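Local atomic coordinates of type VI secretion system-associated protein TagF (Pseudomonas aeruginosa PAO1, PDB entry 2QNU), a protein that is of unknown function in detail but, as a TagF family member, is probably associated with the type VI secretion system. Residues B[37-40]-B[41-45]. Residues are numbered along the deposited sequence; the frame is centred on the assembly and turned at random.
Sequences MRAS and QDELG
Arg38 folds its guanidinium over the CB of Gln41 and reaches on to the carboxylate of Asp42, one helical turn further along. NH2 of Arg38 gives OD1 of Asp42 a short, nearly straight bond of 2.6 Å (N-H...O 168°), and NE of Arg38 adds a weak one to the same oxygen at 3.2 Å. OD1 lies practically in the guanidinium plane, yet the nitrogen comes to it from above the carboxylate, and the two planes are turned 44° apart. The arginine gets there by bending: CG leaves opposite the backbone N (chi1 -175°), then kinks at chi2 and chi3 turn the chain forward, toward the C-terminal end of the helix. NH1 of Arg38 ends 2.8 Å from OE1 of Gln41, but at too poor an angle for a hydrogen bond.

Gln41 runs its side chain back past the carbonyl of Met37, Gln41 CG lying 3.2 Å from Met37 O, while Gln41 NE2 meets the selenomethionine methyl, Met37 CE, at 4.0 Å. Backbone bonds from Gln41, Asp42, Glu43 and Leu44 to the residues four earlier hold the turns together. On the inner side, Met37 packs on Tyr52, Trp48 and Phe207, and Ser40 OG hydrogen-bonds to Gly36 O, with Met37 O also within reach of its proton at 2.6 Å from Ser40 OG. Leu44 lays CB 3.2 Å from Ser40 O and touches Thr212.

Gly45 leaves helical geometry with positive phi, while its N still bonds to Gln41 O. These are the last turns of helix 23-44 in the TagF N-terminal domain, Met37 and Ser40 buried on one side, Arg38 and Asp42 exposed in an i to i+4 salt bridge.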
loop_
_atom_site.group_PDB
_atom_site.type_symbol
_atom_site.label_atom_id
_atom_site.label_comp_id
_atom_site.label_asym_id
_atom_site.label_seq_id
_atom_site.Cartn_x
_atom_site.Cartn_y
_atom_site.Cartn_z
HETATM N N MSE B 37 9.299 26.531 -3.658
HETATM C CA MSE B 37 9.925 27.578 -2.874
HETATM C C MSE B 37 9.138 28.855 -3.137
HETATM O O MSE B 37 8.651 29.486 -2.227
HETATM C CB MSE B 37 11.401 27.763 -3.279
HETATM C CG MSE B 37 12.369 26.633 -2.829
HETATM SE SE MSE B 37 12.708 26.625 -0.829
HETATM C CE MSE B 37 13.987 28.118 -0.963
ATOM N N ARG B 38 8.976 29.172 -4.411
ATOM C CA ARG B 38 8.210 30.327 -4.878
ATOM C C ARG B 38 6.768 30.284 -4.372
ATOM O O ARG B 38 6.289 31.276 -3.827
ATOM C CB ARG B 38 8.318 30.375 -6.382
ATOM C CG ARG B 38 7.695 31.581 -7.086
ATOM C CD ARG B 38 8.460 32.903 -6.783
ATOM N NE ARG B 38 7.764 33.626 -5.720
ATOM C CZ ARG B 38 8.347 34.267 -4.715
ATOM N NH1 ARG B 38 9.680 34.355 -4.603
ATOM N NH2 ARG B 38 7.581 34.861 -3.811
ATOM N N ALA B 39 6.060 29.164 -4.481
ATOM C CA ALA B 39 4.678 29.147 -3.966
ATOM C C ALA B 39 4.621 29.304 -2.444
ATOM O O ALA B 39 3.822 30.071 -1.942
ATOM C CB ALA B 39 3.929 27.879 -4.386
ATOM N N SER B 40 5.477 28.586 -1.708
ATOM C CA SER B 40 5.534 28.725 -0.213
ATOM C C SER B 40 5.844 30.177 0.161
ATOM O O SER B 40 5.172 30.758 1.009
ATOM C CB SER B 40 6.556 27.770 0.382
ATOM O OG SER B 40 7.840 28.097 -0.147
ATOM N N GLN B 41 6.803 30.787 -0.532
ATOM C CA GLN B 41 7.099 32.205 -0.352
ATOM C C GLN B 41 5.892 33.123 -0.588
ATOM O O GLN B 41 5.635 33.996 0.211
ATOM C CB GLN B 41 8.304 32.635 -1.211
ATOM C CG GLN B 41 9.620 32.045 -0.643
ATOM C CD GLN B 41 10.813 32.110 -1.592
ATOM O OE1 GLN B 41 10.721 32.602 -2.702
ATOM N NE2 GLN B 41 11.951 31.572 -1.147
ATOM N N ASP B 42 5.160 32.936 -1.678
ATOM C CA ASP B 42 3.981 33.768 -1.941
ATOM C C ASP B 42 2.899 33.583 -0.860
ATOM O O ASP B 42 2.211 34.538 -0.478
ATOM C CB ASP B 42 3.327 33.415 -3.268
ATOM C CG ASP B 42 4.112 33.838 -4.449
ATOM O OD1 ASP B 42 5.036 34.642 -4.334
ATOM O OD2 ASP B 42 3.765 33.366 -5.546
ATOM N N GLU B 43 2.711 32.340 -0.433
ATOM C CA GLU B 43 1.669 32.009 0.542
ATOM C C GLU B 43 1.965 32.543 1.940
ATOM O O GLU B 43 1.077 33.064 2.625
ATOM C CB GLU B 43 1.474 30.495 0.616
ATOM C CG GLU B 43 0.450 29.980 -0.428
ATOM C CD GLU B 43 0.760 28.554 -0.972
ATOM O OE1 GLU B 43 1.460 27.753 -0.295
ATOM O OE2 GLU B 43 0.312 28.279 -2.118
ATOM N N LEU B 44 3.218 32.388 2.349
ATOM C CA LEU B 44 3.666 32.681 3.692
ATOM C C LEU B 44 4.149 34.095 3.905
ATOM O O LEU B 44 4.133 34.538 5.023
ATOM C CB LEU B 44 4.792 31.709 4.088
ATOM C CG LEU B 44 4.324 30.284 4.323
ATOM C CD1 LEU B 44 5.485 29.363 4.520
ATOM C CD2 LEU B 44 3.390 30.200 5.512
ATOM N N GLY B 45 4.618 34.779 2.862
ATOM C CA GLY B 45 5.011 36.181 2.960
ATOM C C GLY B 45 6.095 36.349 4.018
ATOM O O GLY B 45 7.032 35.539 4.087
#